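Local coordinates for protein ribonuclease J (Methanolobus psychrophilus R15, PDB 5HAB) that probably degrades RNA as an exoribonuclease of the beta-CASP group of metallo-beta-lactamase-fold hydrolases, at residues Ile26-Val31 and Val222-Thr227. The protein carries 1 engineered substitution. Numbering follows the deposited sequence.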
ATOM      1  N   ILE B  26      20.048  37.054 -11.646  1.00 50.36           N
ATOM      2  CA  ILE B  26      18.966  36.137 -11.979  1.00 41.65           C
ATOM      3  C   ILE B  26      18.105  35.860 -10.751  1.00 37.16           C
ATOM      4  O   ILE B  26      18.621  35.572  -9.684  1.00 30.19           O
ATOM      5  CB  ILE B  26      19.528  34.810 -12.548  1.00 48.51           C
ATOM      6  CG1 ILE B  26      20.394  35.068 -13.783  1.00 44.63           C
ATOM      7  CG2 ILE B  26      18.402  33.829 -12.863  1.00 39.29           C
ATOM      8  CD1 ILE B  26      19.606  35.483 -15.003  1.00 36.53           C
ATOM      9  N   GLY B  27      16.792  35.950 -10.896  1.00 41.91           N
ATOM     10  CA  GLY B  27      15.897  35.537  -9.837  1.00 39.16           C
ATOM     11  C   GLY B  27      15.042  34.368 -10.283  1.00 40.00           C
ATOM     12  O   GLY B  27      14.429  34.416 -11.346  1.00 36.11           O
ATOM     13  N   ILE B  28      15.004  33.314  -9.476  1.00 35.84           N
ATOM     14  CA  ILE B  28      14.113  32.193  -9.738  1.00 28.05           C
ATOM     15  C   ILE B  28      13.045  32.263  -8.664  1.00 27.40           C
ATOM     16  O   ILE B  28      13.304  31.952  -7.508  1.00 30.84           O
ATOM     17  CB  ILE B  28      14.828  30.824  -9.706  1.00 36.92           C
ATOM     18  CG1 ILE B  28      16.080  30.814 -10.589  1.00 31.82           C
ATOM     19  CG2 ILE B  28      13.856  29.721 -10.122  1.00 29.52           C
ATOM     20  CD1 ILE B  28      15.807  30.988 -12.059  1.00 30.12           C
ATOM     21  N   ILE B  29      11.852  32.694  -9.046  1.00 28.54           N
ATOM     22  CA  ILE B  29      10.763  32.892  -8.097  1.00 35.10           C
ATOM     23  C   ILE B  29       9.732  31.780  -8.234  1.00 30.24           C
ATOM     24  O   ILE B  29       9.144  31.588  -9.300  1.00 31.08           O
ATOM     25  CB  ILE B  29      10.103  34.274  -8.274  1.00 33.66           C
ATOM     26  CG1 ILE B  29      11.141  35.390  -8.116  1.00 38.43           C
ATOM     27  CG2 ILE B  29       8.992  34.458  -7.256  1.00 32.35           C
ATOM     28  CD1 ILE B  29      11.751  35.857  -9.422  1.00 31.22           C
ATOM     29  N   ALA B  30       9.531  31.042  -7.148  1.00 27.96           N
ATOM     30  CA  ALA B  30       8.531  29.986  -7.099  1.00 27.98           C
ATOM     31  C   ALA B  30       7.192  30.562  -6.650  1.00 29.26           C
ATOM     32  O   ALA B  30       7.067  31.020  -5.516  1.00 30.72           O
ATOM     33  CB  ALA B  30       8.987  28.875  -6.155  1.00 22.48           C
ATOM     34  N   VAL B  31       6.189  30.546  -7.524  1.00 26.16           N
ATOM     35  CA  VAL B  31       4.925  31.185  -7.182  1.00 31.50           C
ATOM     36  C   VAL B  31       3.881  30.150  -6.794  1.00 25.28           C
ATOM     37  O   VAL B  31       3.254  30.248  -5.737  1.00 28.02           O
ATOM     38  CB  VAL B  31       4.418  32.067  -8.330  1.00 33.89           C
ATOM     39  CG1 VAL B  31       3.184  32.831  -7.890  1.00 24.11           C
ATOM     40  CG2 VAL B  31       5.513  33.027  -8.755  1.00 29.13           C
ATOM     41  N   VAL B 222      24.389  26.971 -19.343  1.00 42.88           N
ATOM     42  CA  VAL B 222      23.095  27.054 -18.677  1.00 38.69           C
ATOM     43  C   VAL B 222      23.313  27.427 -17.221  1.00 31.68           C
ATOM     44  O   VAL B 222      23.957  26.697 -16.469  1.00 41.50           O
ATOM     45  CB  VAL B 222      22.304  25.739 -18.806  1.00 34.33           C
ATOM     46  CG1 VAL B 222      20.987  25.835 -18.055  1.00 30.32           C
ATOM     47  CG2 VAL B 222      22.044  25.426 -20.268  1.00 29.72           C
ATOM     48  N   ILE B 223      22.783  28.583 -16.837  1.00 36.12           N
ATOM     49  CA  ILE B 223      22.879  29.093 -15.475  1.00 43.95           C
ATOM     50  C   ILE B 223      22.040  28.257 -14.514  1.00 42.03           C
ATOM     51  O   ILE B 223      22.488  27.895 -13.424  1.00 34.65           O
ATOM     52  CB  ILE B 223      22.435  30.571 -15.412  1.00 41.94           C
ATOM     53  CG1 ILE B 223      23.290  31.434 -16.341  1.00 45.39           C
ATOM     54  CG2 ILE B 223      22.489  31.085 -13.981  1.00 39.09           C
ATOM     55  CD1 ILE B 223      22.803  32.862 -16.466  1.00 46.54           C
ATOM     56  N   ALA B 224      20.814  27.958 -14.925  1.00 35.60           N
ATOM     57  CA  ALA B 224      19.865  27.291 -14.049  1.00 35.82           C
ATOM     58  C   ALA B 224      18.868  26.471 -14.852  1.00 31.00           C
ATOM     59  O   ALA B 224      18.440  26.866 -15.938  1.00 35.63           O
ATOM     60  CB  ALA B 224      19.133  28.309 -13.177  1.00 26.38           C
ATOM     61  N   LEU B 225      18.531  25.308 -14.316  1.00 38.99           N
ATOM     62  CA  LEU B 225      17.488  24.470 -14.878  1.00 28.53           C
ATOM     63  C   LEU B 225      16.346  24.377 -13.879  1.00 30.58           C
ATOM     64  O   LEU B 225      16.553  24.022 -12.715  1.00 27.68           O
ATOM     65  CB  LEU B 225      18.028  23.075 -15.217  1.00 27.43           C
ATOM     66  CG  LEU B 225      16.995  21.996 -15.557  1.00 27.22           C
ATOM     67  CD1 LEU B 225      16.202  22.371 -16.797  1.00 29.77           C
ATOM     68  CD2 LEU B 225      17.656  20.635 -15.742  1.00 26.55           C
ATOM     69  N   ILE B 226      15.152  24.748 -14.328  1.00 25.49           N
ATOM     70  CA  ILE B 226      13.937  24.498 -13.573  1.00 23.89           C
ATOM     71  C   ILE B 226      13.275  23.325 -14.258  1.00 35.50           C
ATOM     72  O   ILE B 226      12.935  23.407 -15.437  1.00 32.51           O
ATOM     73  CB  ILE B 226      13.005  25.720 -13.527  1.00 22.79           C
ATOM     74  CG1 ILE B 226      13.671  26.888 -12.794  1.00 42.10           C
ATOM     75  CG2 ILE B 226      11.654  25.352 -12.905  1.00 16.28           C
ATOM     76  CD1 ILE B 226      14.366  27.876 -13.711  1.00 37.93           C
ATOM     77  N   THR B 227      13.109  22.222 -13.540  1.00 30.00           N
ATOM     78  CA  THR B 227      12.561  21.026 -14.162  1.00 23.97           C
ATOM     79  C   THR B 227      11.628  20.326 -13.180  1.00 28.00           C
ATOM     80  O   THR B 227      11.758  20.474 -11.967  1.00 28.37           O
ATOM     81  CB  THR B 227      13.682  20.075 -14.653  1.00 31.08           C
ATOM     82  OG1 THR B 227      13.119  19.032 -15.454  1.00 38.98           O
ATOM     83  CG2 THR B 227      14.450  19.464 -13.491  1.00 23.11           C
TER
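With chi1 of -51° in Ile28 and -64° in Ile226, each side chain sets CG1 anti to its own carbonyl carbon, and the two isoleucines, whose CB atoms both lie on the side facing the other strand, meet tip to tip. Ile28 CD1 lies 3.8 Å from Ile226 CD1, while Ile28 CG2 rests 3.9 Å from Ile226 CG1, so both branches of Ile28 touch the same partner. Further along, Ile28 CD1 also approaches Ala224 CB at 4.4 Å, and Ile26 CG1 meets the end of Ile223, its CD1, at 4.2 Å. No hydrogen bond crosses, and CA atoms stay 8.6 Å apart at Ile28 and Ile226: this is face-to-face packing of two sheets. Strands 24-32 and 222-228 belong to the two mixed sheets that form the central layers of the alpha-beta-beta-alpha sandwich of the metallo-beta-lactamase fold, and these isoleucines and the alanine form part of its buried apolar interior. Leu225 faces the other way, onto Leu420 and Leu423 of helix 413-423, which packs on the outer side of this sheet. Backbone bonds from Ile28 to Leu465 and from Ile29 to Ala43 hold strand 24-32 between two neighbours, and Ile44 of strand 41-46 touches both Ile28 and Ile226.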